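Local coordinates for protein 3-ketosteroid-delta4-5alpha-dehydrogenase (Rhodococcus jostii, PDB 4AT2) that catalyses the FAD-dependent dehydrogenation of 3-keto-5alpha-steroids at the C4-C5 bond, probably as a step in bacterial steroid breakdown, at residues Ile125-Glu130 / Gly499-Ile504; Ser149-Gly152 / Pro158-Asp161; Gly323-Gly328 / Val334-Tyr339; Gln345-Leu348 / Asp352-Ala355; Asn457-Val460 / Glu466-Pro469. All coordinates share one frame; numbering follows the deposited sequence. Where two conformers were deposited one is given.

Contact 1 of 5, residues Ile125-Glu130 / Gly499-Ile504; sequences ITDYCE and GRRAGI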
# COMPACT_ATOMS: atom_id res chain seq x y z
N ILE A 125 -9.78 -13.33 10.60
CA ILE A 125 -10.71 -13.93 9.64
C ILE A 125 -11.27 -15.27 10.15
O ILE A 125 -12.48 -15.50 10.06
CB ILE A 125 -10.12 -14.01 8.23
CG1 ILE A 125 -10.11 -12.59 7.62
CG2 ILE A 125 -10.92 -14.97 7.35
CD1 ILE A 125 -9.39 -12.47 6.29
N THR A 126 -10.41 -16.11 10.72
CA THR A 126 -10.84 -17.40 11.28
C THR A 126 -11.91 -17.19 12.35
O THR A 126 -12.99 -17.80 12.31
CB THR A 126 -9.65 -18.23 11.83
OG1 THR A 126 -8.69 -18.40 10.79
CG2 THR A 126 -10.11 -19.62 12.29
N ASP A 127 -11.62 -16.27 13.26
CA ASP A 127 -12.52 -15.90 14.33
C ASP A 127 -13.87 -15.36 13.80
O ASP A 127 -14.94 -15.77 14.26
CB ASP A 127 -11.81 -14.85 15.20
CG ASP A 127 -12.68 -14.32 16.30
OD1 ASP A 127 -13.00 -15.09 17.22
OD2 ASP A 127 -13.00 -13.12 16.26
N TYR A 128 -13.81 -14.45 12.83
CA TYR A 128 -15.00 -13.89 12.21
C TYR A 128 -15.85 -14.99 11.57
O TYR A 128 -17.09 -14.97 11.66
CB TYR A 128 -14.55 -12.88 11.15
CG TYR A 128 -15.66 -12.09 10.49
CD1 TYR A 128 -16.23 -10.99 11.11
CD2 TYR A 128 -16.10 -12.43 9.20
CE1 TYR A 128 -17.23 -10.25 10.48
CE2 TYR A 128 -17.09 -11.71 8.57
CZ TYR A 128 -17.65 -10.62 9.21
OH TYR A 128 -18.63 -9.90 8.58
N CYS A 129 -15.20 -15.95 10.91
CA CYS A 129 -15.92 -17.02 10.23
C CYS A 129 -16.56 -18.00 11.21
O CYS A 129 -17.71 -18.43 11.02
CB CYS A 129 -14.99 -17.75 9.26
SG CYS A 129 -14.56 -16.72 7.85
N GLU A 130 -15.81 -18.37 12.24
CA GLU A 130 -16.32 -19.32 13.22
C GLU A 130 -17.52 -18.76 14.00
O GLU A 130 -18.38 -19.53 14.45
CB GLU A 130 -15.22 -19.77 14.17
CG GLU A 130 -14.13 -20.61 13.51
CD GLU A 130 -14.62 -21.94 12.93
OE1 GLU A 130 -15.60 -22.53 13.44
OE2 GLU A 130 -13.98 -22.43 11.96
N GLY A 499 -17.48 -4.68 16.98
CA GLY A 499 -18.17 -3.74 17.88
C GLY A 499 -18.68 -4.50 19.10
O GLY A 499 -18.41 -4.11 20.24
N ARG A 500 -19.38 -5.61 18.87
CA ARG A 500 -19.80 -6.49 19.98
C ARG A 500 -18.63 -6.85 20.90
O ARG A 500 -18.71 -6.70 22.13
CB ARG A 500 -20.44 -7.77 19.44
CG ARG A 500 -21.84 -7.58 18.86
CD ARG A 500 -22.36 -8.90 18.31
NE ARG A 500 -22.49 -9.90 19.37
CZ ARG A 500 -22.62 -11.21 19.16
NH1 ARG A 500 -22.63 -11.70 17.92
NH2 ARG A 500 -22.73 -12.04 20.19
N ARG A 501 -17.53 -7.30 20.30
CA ARG A 501 -16.36 -7.73 21.05
C ARG A 501 -15.79 -6.56 21.87
O ARG A 501 -15.37 -6.75 23.02
CB ARG A 501 -15.28 -8.30 20.12
CG ARG A 501 -15.66 -9.65 19.49
CD ARG A 501 -15.53 -10.81 20.49
NE ARG A 501 -15.96 -12.07 19.87
CZ ARG A 501 -15.20 -12.81 19.06
NH1 ARG A 501 -13.94 -12.46 18.80
NH2 ARG A 501 -15.69 -13.93 18.54
N ALA A 502 -15.80 -5.36 21.30
CA ALA A 502 -15.28 -4.19 22.01
C ALA A 502 -16.14 -3.89 23.23
O ALA A 502 -15.61 -3.53 24.29
CB ALA A 502 -15.22 -2.96 21.10
N GLY A 503 -17.46 -4.01 23.08
CA GLY A 503 -18.37 -3.73 24.20
C GLY A 503 -18.21 -4.75 25.32
O GLY A 503 -18.21 -4.40 26.50
N ILE A 504 -18.07 -6.02 24.95
CA ILE A 504 -17.82 -7.07 25.93
C ILE A 504 -16.52 -6.81 26.71
O ILE A 504 -16.50 -6.88 27.96
CB ILE A 504 -17.77 -8.46 25.23
CG1 ILE A 504 -19.13 -8.81 24.62
CG2 ILE A 504 -17.28 -9.54 26.19
CD1 ILE A 504 -19.06 -9.99 23.66
O HOH W 1 -15.73 -16.59 16.83

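Contact 2 of 5, residues Ser149-Gly152 / Pro158-Asp161; sequences SFWG and PPFD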
# COMPACT_ATOMS: atom_id res chain seq x y z
N SER A 149 -34.89 -14.73 0.70
CA SER A 149 -34.89 -14.83 -0.76
C SER A 149 -33.56 -14.31 -1.29
O SER A 149 -32.91 -13.45 -0.66
CB SER A 149 -36.04 -14.03 -1.37
OG SER A 149 -35.97 -12.69 -0.94
N PHE A 150 -33.18 -14.85 -2.44
CA PHE A 150 -31.87 -14.61 -3.04
C PHE A 150 -32.03 -13.86 -4.36
O PHE A 150 -32.89 -14.20 -5.18
CB PHE A 150 -31.19 -15.97 -3.27
CG PHE A 150 -29.96 -15.93 -4.15
CD1 PHE A 150 -28.74 -15.48 -3.66
CD2 PHE A 150 -30.02 -16.39 -5.47
CE1 PHE A 150 -27.61 -15.45 -4.47
CE2 PHE A 150 -28.89 -16.38 -6.28
CZ PHE A 150 -27.68 -15.91 -5.78
N TRP A 151 -31.21 -12.83 -4.55
CA TRP A 151 -31.14 -12.14 -5.84
C TRP A 151 -29.93 -12.62 -6.57
O TRP A 151 -28.82 -12.51 -6.06
CB TRP A 151 -31.05 -10.63 -5.64
CG TRP A 151 -31.00 -9.91 -6.97
CD1 TRP A 151 -29.93 -9.22 -7.53
CD2 TRP A 151 -32.08 -9.84 -7.97
NE1 TRP A 151 -30.27 -8.73 -8.77
CE2 TRP A 151 -31.54 -9.06 -9.09
CE3 TRP A 151 -33.39 -10.30 -8.04
CZ2 TRP A 151 -32.30 -8.78 -10.23
CZ3 TRP A 151 -34.15 -10.00 -9.18
CH2 TRP A 151 -33.61 -9.27 -10.25
N GLY A 152 -30.13 -13.13 -7.79
CA GLY A 152 -29.07 -13.82 -8.51
C GLY A 152 -28.46 -13.13 -9.72
O GLY A 152 -27.61 -13.72 -10.39
N PRO A 158 -29.40 -5.69 -4.19
CA PRO A 158 -30.67 -6.27 -4.65
C PRO A 158 -31.61 -5.13 -5.06
O PRO A 158 -31.74 -4.16 -4.31
CB PRO A 158 -31.19 -6.99 -3.40
CG PRO A 158 -30.00 -7.18 -2.51
CD PRO A 158 -29.16 -5.96 -2.76
N PRO A 159 -32.21 -5.21 -6.26
CA PRO A 159 -33.18 -4.19 -6.70
C PRO A 159 -34.43 -4.16 -5.83
O PRO A 159 -35.08 -3.12 -5.72
CB PRO A 159 -33.55 -4.63 -8.12
CG PRO A 159 -33.11 -6.05 -8.23
CD PRO A 159 -31.89 -6.15 -7.35
N PHE A 160 -34.75 -5.30 -5.22
CA PHE A 160 -35.92 -5.43 -4.37
C PHE A 160 -35.49 -5.69 -2.93
O PHE A 160 -34.34 -5.41 -2.56
CB PHE A 160 -36.85 -6.52 -4.94
CG PHE A 160 -37.09 -6.40 -6.42
CD1 PHE A 160 -37.79 -5.30 -6.94
CD2 PHE A 160 -36.63 -7.37 -7.31
CE1 PHE A 160 -38.01 -5.18 -8.31
CE2 PHE A 160 -36.86 -7.25 -8.68
CZ PHE A 160 -37.54 -6.16 -9.18
N ASP A 161 -36.39 -6.21 -2.10
CA ASP A 161 -36.07 -6.36 -0.68
C ASP A 161 -35.48 -7.73 -0.34
O ASP A 161 -35.61 -8.19 0.78
CB ASP A 161 -37.30 -6.04 0.20
CG ASP A 161 -38.46 -6.99 -0.04
OD1 ASP A 161 -38.47 -7.68 -1.08
OD2 ASP A 161 -39.38 -7.04 0.82

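Contact 3 of 5, residues Gly323-Gly328 / Val334-Tyr339; sequences GILVNG and VPEDTY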
# COMPACT_ATOMS: atom_id res chain seq x y z
N GLY A 323 -20.43 -7.42 -22.03
CA GLY A 323 -19.38 -7.03 -22.95
C GLY A 323 -18.02 -7.53 -22.49
O GLY A 323 -17.92 -8.43 -21.64
N ILE A 324 -16.96 -6.95 -23.05
CA ILE A 324 -15.62 -7.16 -22.51
C ILE A 324 -15.00 -5.84 -22.09
O ILE A 324 -15.14 -4.82 -22.77
CB ILE A 324 -14.69 -7.91 -23.49
CG1 ILE A 324 -14.55 -7.18 -24.83
CG2 ILE A 324 -15.24 -9.32 -23.71
CD1 ILE A 324 -13.39 -7.68 -25.67
N LEU A 325 -14.34 -5.87 -20.94
CA LEU A 325 -13.58 -4.71 -20.50
C LEU A 325 -12.18 -4.78 -21.08
O LEU A 325 -11.53 -5.82 -21.02
CB LEU A 325 -13.49 -4.67 -18.97
CG LEU A 325 -14.78 -4.24 -18.26
CD1 LEU A 325 -14.67 -4.54 -16.78
CD2 LEU A 325 -15.11 -2.76 -18.52
N VAL A 326 -11.73 -3.68 -21.67
CA VAL A 326 -10.35 -3.61 -22.12
C VAL A 326 -9.64 -2.43 -21.46
O VAL A 326 -10.28 -1.45 -21.11
CB VAL A 326 -10.21 -3.55 -23.67
CG1 VAL A 326 -10.78 -4.83 -24.28
CG2 VAL A 326 -10.84 -2.29 -24.26
N ASN A 327 -8.33 -2.56 -21.28
CA ASN A 327 -7.54 -1.47 -20.73
C ASN A 327 -7.14 -0.45 -21.81
O ASN A 327 -7.65 -0.50 -22.94
CB ASN A 327 -6.34 -2.05 -19.96
CG ASN A 327 -5.37 -2.79 -20.86
OD1 ASN A 327 -5.41 -2.67 -22.09
ND2 ASN A 327 -4.47 -3.56 -20.24
N GLY A 328 -6.24 0.46 -21.47
CA GLY A 328 -5.80 1.49 -22.42
C GLY A 328 -5.01 0.95 -23.60
O GLY A 328 -4.81 1.67 -24.59
N VAL A 334 -9.82 -8.58 -16.69
CA VAL A 334 -10.64 -9.07 -15.56
C VAL A 334 -11.88 -9.80 -16.11
O VAL A 334 -12.46 -9.35 -17.09
CB VAL A 334 -11.03 -7.89 -14.62
CG1 VAL A 334 -11.92 -6.86 -15.33
CG2 VAL A 334 -11.67 -8.40 -13.33
N PRO A 335 -12.29 -10.93 -15.50
CA PRO A 335 -13.55 -11.51 -15.97
C PRO A 335 -14.71 -10.56 -15.64
O PRO A 335 -14.79 -10.03 -14.52
CB PRO A 335 -13.66 -12.82 -15.18
CG PRO A 335 -12.87 -12.53 -13.92
CD PRO A 335 -11.69 -11.74 -14.42
N GLU A 336 -15.59 -10.35 -16.62
CA GLU A 336 -16.60 -9.30 -16.50
C GLU A 336 -17.77 -9.68 -15.60
O GLU A 336 -18.66 -8.85 -15.36
CB GLU A 336 -17.07 -8.83 -17.90
CG GLU A 336 -15.99 -8.12 -18.73
CD GLU A 336 -15.04 -9.08 -19.45
OE1 GLU A 336 -15.27 -10.32 -19.43
OE2 GLU A 336 -14.04 -8.60 -20.05
N ASP A 337 -17.75 -10.91 -15.08
CA ASP A 337 -18.78 -11.38 -14.16
C ASP A 337 -18.33 -11.42 -12.70
O ASP A 337 -19.09 -11.85 -11.83
CB ASP A 337 -19.35 -12.73 -14.60
CG ASP A 337 -18.31 -13.84 -14.65
OD1 ASP A 337 -17.09 -13.54 -14.58
OD2 ASP A 337 -18.72 -15.02 -14.74
N THR A 338 -17.13 -10.93 -12.41
CA THR A 338 -16.74 -10.82 -11.01
C THR A 338 -17.43 -9.63 -10.35
O THR A 338 -18.12 -8.85 -11.01
CB THR A 338 -15.20 -10.79 -10.79
OG1 THR A 338 -14.93 -10.94 -9.39
CG2 THR A 338 -14.59 -9.49 -11.28
N TYR A 339 -17.27 -9.53 -9.03
CA TYR A 339 -17.77 -8.41 -8.25
C TYR A 339 -17.28 -7.09 -8.85
O TYR A 339 -16.09 -6.93 -9.14
CB TYR A 339 -17.26 -8.59 -6.82
CG TYR A 339 -17.45 -7.43 -5.86
CD1 TYR A 339 -18.69 -6.82 -5.72
CD2 TYR A 339 -16.39 -6.99 -5.06
CE1 TYR A 339 -18.86 -5.76 -4.83
CE2 TYR A 339 -16.55 -5.95 -4.16
CZ TYR A 339 -17.80 -5.34 -4.05
OH TYR A 339 -17.97 -4.31 -3.16
O HOH W 2 -11.37 -7.69 -19.07

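Contact 4 of 5, residues Gln345-Leu348 / Asp352-Ala355; sequences QMTL and DNQA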
# COMPACT_ATOMS: atom_id res chain seq x y z
N GLN A 345 -11.06 -2.26 -8.28
CA GLN A 345 -9.68 -2.39 -7.80
C GLN A 345 -8.73 -2.76 -8.93
O GLN A 345 -7.66 -2.19 -9.04
CB GLN A 345 -9.58 -3.45 -6.69
CG GLN A 345 -10.10 -2.97 -5.34
CD GLN A 345 -9.60 -3.84 -4.19
OE1 GLN A 345 -9.17 -4.99 -4.40
NE2 GLN A 345 -9.64 -3.29 -2.97
N MET A 346 -9.12 -3.72 -9.78
CA MET A 346 -8.20 -4.11 -10.85
C MET A 346 -7.95 -2.94 -11.80
O MET A 346 -6.82 -2.73 -12.27
CB MET A 346 -8.74 -5.31 -11.63
CG MET A 346 -8.98 -6.58 -10.82
SD MET A 346 -7.54 -7.23 -9.95
CE MET A 346 -7.78 -6.58 -8.29
N THR A 347 -9.00 -2.18 -12.07
CA THR A 347 -8.91 -1.06 -13.00
C THR A 347 -8.02 0.05 -12.44
O THR A 347 -7.08 0.48 -13.11
CB THR A 347 -10.31 -0.52 -13.35
OG1 THR A 347 -11.09 -1.59 -13.92
CG2 THR A 347 -10.21 0.63 -14.38
N LEU A 348 -8.31 0.50 -11.22
CA LEU A 348 -7.54 1.57 -10.61
C LEU A 348 -6.12 1.14 -10.28
O LEU A 348 -5.17 1.85 -10.58
CB LEU A 348 -8.22 2.06 -9.33
CG LEU A 348 -7.47 3.15 -8.54
CD1 LEU A 348 -7.36 4.42 -9.37
CD2 LEU A 348 -8.22 3.42 -7.25
N ASP A 352 -3.97 1.52 -14.56
CA ASP A 352 -3.81 2.98 -14.53
C ASP A 352 -5.14 3.71 -14.66
O ASP A 352 -5.22 4.79 -15.26
CB ASP A 352 -2.82 3.45 -15.60
CG ASP A 352 -2.28 4.83 -15.32
OD1 ASP A 352 -2.11 5.17 -14.13
OD2 ASP A 352 -2.03 5.58 -16.29
N ASN A 353 -6.19 3.10 -14.12
CA ASN A 353 -7.54 3.66 -14.10
C ASN A 353 -8.19 3.83 -15.48
O ASN A 353 -9.16 4.56 -15.62
CB ASN A 353 -7.57 4.99 -13.33
CG ASN A 353 -8.87 5.23 -12.61
OD1 ASN A 353 -9.63 4.29 -12.34
ND2 ASN A 353 -9.15 6.49 -12.27
N GLN A 354 -7.64 3.14 -16.49
CA GLN A 354 -8.15 3.23 -17.86
C GLN A 354 -8.90 1.98 -18.23
O GLN A 354 -8.32 0.88 -18.19
CB GLN A 354 -7.00 3.38 -18.87
CG GLN A 354 -5.95 4.39 -18.49
CD GLN A 354 -6.49 5.79 -18.52
OE1 GLN A 354 -6.77 6.33 -19.58
NE2 GLN A 354 -6.62 6.39 -17.34
N ALA A 355 -10.18 2.13 -18.59
CA ALA A 355 -10.99 0.99 -19.02
C ALA A 355 -12.02 1.42 -20.04
O ALA A 355 -12.48 2.56 -20.02
CB ALA A 355 -11.69 0.36 -17.81
O HOH W 3 -3.93 4.15 -11.41

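Contact 5 of 5, residues Asn457-Val460 / Glu466-Pro469; sequences NSEV and EPIP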
# COMPACT_ATOMS: atom_id res chain seq x y z
N ASN A 457 -10.57 -9.55 20.44
CA ASN A 457 -11.39 -8.98 21.51
C ASN A 457 -11.48 -7.45 21.43
O ASN A 457 -11.98 -6.79 22.36
CB ASN A 457 -10.90 -9.45 22.88
CG ASN A 457 -11.18 -10.92 23.12
OD1 ASN A 457 -10.26 -11.71 23.37
ND2 ASN A 457 -12.44 -11.31 23.00
N SER A 458 -11.01 -6.92 20.30
CA SER A 458 -11.09 -5.49 19.96
C SER A 458 -10.32 -4.59 20.91
O SER A 458 -10.67 -3.41 21.09
CB SER A 458 -12.55 -5.05 19.80
OG SER A 458 -13.16 -5.72 18.70
N GLU A 459 -9.27 -5.14 21.50
CA GLU A 459 -8.31 -4.36 22.28
C GLU A 459 -7.36 -3.68 21.31
O GLU A 459 -6.88 -4.32 20.37
CB GLU A 459 -7.50 -5.28 23.19
CG GLU A 459 -8.37 -6.02 24.19
CD GLU A 459 -7.79 -7.37 24.56
OE1 GLU A 459 -7.47 -8.18 23.67
OE2 GLU A 459 -7.69 -7.62 25.78
N VAL A 460 -7.10 -2.39 21.50
CA VAL A 460 -6.15 -1.68 20.64
C VAL A 460 -4.74 -2.09 21.02
O VAL A 460 -4.36 -2.01 22.20
CB VAL A 460 -6.33 -0.15 20.75
CG1 VAL A 460 -5.24 0.58 19.98
CG2 VAL A 460 -7.71 0.25 20.22
N GLU A 466 1.27 -5.55 23.04
CA GLU A 466 0.38 -5.65 24.20
C GLU A 466 -0.79 -4.69 24.06
O GLU A 466 -0.64 -3.60 23.49
CB GLU A 466 1.14 -5.36 25.50
CG GLU A 466 2.30 -6.31 25.81
CD GLU A 466 1.89 -7.78 25.88
OE1 GLU A 466 0.77 -8.09 26.36
OE2 GLU A 466 2.70 -8.63 25.45
N PRO A 467 -1.97 -5.07 24.59
CA PRO A 467 -3.09 -4.13 24.60
C PRO A 467 -2.78 -2.85 25.38
O PRO A 467 -2.03 -2.87 26.37
CB PRO A 467 -4.21 -4.91 25.30
CG PRO A 467 -3.89 -6.35 25.00
CD PRO A 467 -2.38 -6.41 25.07
N ILE A 468 -3.35 -1.73 24.92
CA ILE A 468 -3.28 -0.50 25.68
C ILE A 468 -4.43 -0.57 26.68
O ILE A 468 -5.59 -0.64 26.28
CB ILE A 468 -3.44 0.74 24.76
CG1 ILE A 468 -2.22 0.87 23.84
CG2 ILE A 468 -3.64 2.01 25.60
CD1 ILE A 468 -2.38 1.90 22.72
N PRO A 469 -4.12 -0.58 27.99
CA PRO A 469 -5.19 -0.72 28.98
C PRO A 469 -6.28 0.34 28.83
O PRO A 469 -5.98 1.52 28.62
CB PRO A 469 -4.45 -0.59 30.32
CG PRO A 469 -3.05 -1.02 30.01
CD PRO A 469 -2.80 -0.46 28.64

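Contact 1 of 5, residues Ile125-Glu130 / Gly499-Ile504
Asp127 on helix 122-130 and Arg501 on helix 490-507 approach from opposite directions and form a salt bridge, which accounts for every direct contact between the ranges 125-130 and 499-504. Its shortest pair is Arg501 NH1 to Asp127 OD2, 2.8 Å, with the oxygen using its syn lone pair. The other terminal nitrogen, Arg501 NH2, lies 3.2 Å from Asp127 OD1 and meets that oxygen on its syn side, though out of the carboxylate plane. The grip is thus end-on, one nitrogen to each oxygen, with a weak crossed bond from NH1 to OD1. It is not a flat fork, because the carboxylate and guanidinium planes are turned 57° apart: OD1 stays near the guanidinium plane while OD2 is tilted from it.

Asp127 holds CG anti to the backbone N (chi1 176°), which sends the carboxylate out from its helix; Arg501 bends at chi2 (-76°) before its chain reaches across. A water donates to Asp127 O at 2.8 Å and weakly accepts from Arg501 NH2, giving a second link beside the bridge. Both partners are also held from outside, Asp127 OD2 by Tyr498 OH and Arg501 NH1 by Val456 O. An asparagine in place of Asp127 would probably leave the guanidinium without its countercharge, with one oxygen fewer to receive its two nitrogens. The chemistry implies a polar link near the surface, directional at both ends, in which two opposite charges probably offset each other and link helices far apart in sequence through polar atoms, over a small buried surface of 88 Å².

Contact 2 of 5, residues Ser149-Gly152 / Pro158-Asp161
Trp151 and Pro158 mark the closest backbone approach of 149-152 and 158-161, CA to CA 6.0 Å, and no hydrogen bond joins the two runs, so side chains carry the contact. The indole is the centre of it. Its CG lies anti to the backbone N (chi1 -179°), which carries the ring system across to the prolines. Pro159 sits over one face: its CD is 3.4 Å from the centroid of the five-membered ring of Trp151 and only 14° off the ring normal, a CH-pi contact. Pro159 CG continues along the same face and reaches Trp151 CZ2 at 3.5 Å. Beyond it, Phe160 turns its edge to the face of the Trp151 six-membered ring in an offset edge-to-face pair, planes at 84°, with Phe160 CE2 3.9 Å from Trp151 CZ3. Pro159 CB in turn lies over the centre of the Phe160 ring. Pro158 adds a looser apolar touch, its CB 4.3 Å from Trp151 CB.

Replacing the Trp151 indole by an alanine methyl is likely to open a gap beside Pro159 and leave the Phe160 edge without its aromatic mate. Strand 164-165 supports the same place, Met165 touching both Trp151 and Pro158. The arrangement is a proline-aromatic cluster that draws together the two ends of a short loop, and that loop carries Trp156 and Glu157 of the steroid pocket; the side chain of Pro158 is about 8 Å from the bound 4-androstene-3,17-dione.

Contact 3 of 5, residues Gly323-Gly328 / Val334-Tyr339
Gly323 opens the contact with its carbonyl, O lying 3.5 Å from Glu336 CG. At Ile324 the backbone CA passes 3.3 Å from Glu336 OE2, while the backbone pairs on its other side with Ile358 of the adjoining strand. Leu325 makes the one direct hydrogen bond across the contact: its N donates to Glu336 OE2 at 2.9 Å with an N-H...O angle of 153°. The donor comes to the anti side of that oxygen, 23° out of the carboxylate plane. A bend in the Glu336 chain at chi2 (82°) brings the carboxylate back to this amide, and its OE1 is held from outside by Arg332 and Lys423. The Leu325 side chain runs counter to that of Glu336, CG to CG 4.1 Å, and lies alongside Val334, Leu325 CD1 to Val334 CG1 3.9 Å. One water bridges the backbones as well, accepting from Val334 N at 3.0 Å and lying 2.7 Å from Leu325 O. The Val326 side chain points away from 334-339, and its backbone bonds with Phe356.

The carboxylate and the water therefore occupy the outer edge of strand 324-326, an end strand of a four-stranded antiparallel sheet. Glu336 belongs to a type I turn, Pro335 to Thr338, that leads into Tyr339, the N-cap of helix 340-350 and a residue of the steroid pocket.

Contact 4 of 5, residues Gln345-Leu348 / Asp352-Ala355
Thr347 and Asn353 share the one direct hydrogen bond of this contact, Asn353 N to Thr347 O at 2.9 Å. The donor reaches the carbonyl from well outside its plane, tilted by 35°, and the N-H...O angle of 141° makes the bond noticeably bent. Within the second segment, Gln354 NE2 folds back onto Asp352 O at 3.0 Å, the acceptor lying in the amide plane of Gln354. A water donates to Leu348 O at 2.7 Å, taking up another carbonyl of this last part of the helix.

These bonds belong to the exit from helix 340-350, which widens into a pi-type turn at 346-348. Asp352 and Asn353 both have left-handed backbone angles, and through them the chain swings away toward strand 356-360, so this is a helix-to-strand connection. Backbone bonds of Asn353 with Gly442 and of Ala355 with Leu440 fix the departing chain.

Two van der Waals contacts add to these bonds. Thr347 sets CG2 anti to the backbone N (chi1 -58° for OG1), which lays that methyl against Ala355 CB at 3.7 Å; OG1 points elsewhere and bonds with Tyr333 OH and Ile343 O. Leu348 sends its CD1 methyl against the carboxamide of Asn353, 3.7 Å from Asn353 CG, and Asn353 OD1 finds its partner in Thr444 OG1.

Contact 5 of 5, residues Asn457-Val460 / Glu466-Pro469
Val460 and Ile468 are joined by the single hydrogen bond between these segments, Ile468 N to Val460 O at 2.9 Å. It is nearly straight, with an N-H...O angle of 165°, and the donor sits almost on the extension of the carbonyl bond, C=O...N 177°. The same oxygen receives a CA-H...O contact from Pro467, whose CA is 3.4 Å away.

Side-chain packing flanks this bond. Val460 CG1 and Ile468 CD1 make an apolar contact at 4.2 Å, and loop residue Ala301 also touches both side chains. Glu459 runs alongside the Pro467 ring in the same direction, with CB to CB 3.9 Å; the glutamate chain, extended beyond CG, carries CD along to 4.1 Å from Pro467 CG. Its carboxylate is held elsewhere, by Thr455 OG1 on OE1.

Backbone bonds of Ser458 with Ala473 and Val460 with Leu471 place the first segment against strand 471-473, the end strand of the five-stranded parallel sheet. Proline at 467 has no N-H to give, so Ile468 is the first residue of strand 467-468 able to donate. The chemistry thus implies the carbonyl of a buried valine, met by one well-aligned amide and probably helped by a weakly polarised CA-H, with aliphatic carbon packed beside it.

How the contacts relate
Read from the N terminus, contact 1 opens first, at helix 122-130, and closes last, at helix 490-507, so the other four all fall within its span. None of those four encloses or crosses another. Contact 2 closes a short loop before strand 164-165. Contacts 3 and 4 follow in series and touch, Val334 resting on Met346 and Asn327 on Gln354; together they tie strand 324-326, helix 340-350 and the start of strand 356-360. Contact 5 closes another short loop, by strand 471-473, and packs on contact 1 where Ser458 meets Arg501 and Ala502. Contacts 1 and 3 lie on opposite sides of the chain's centre, their centres about 35 Å apart.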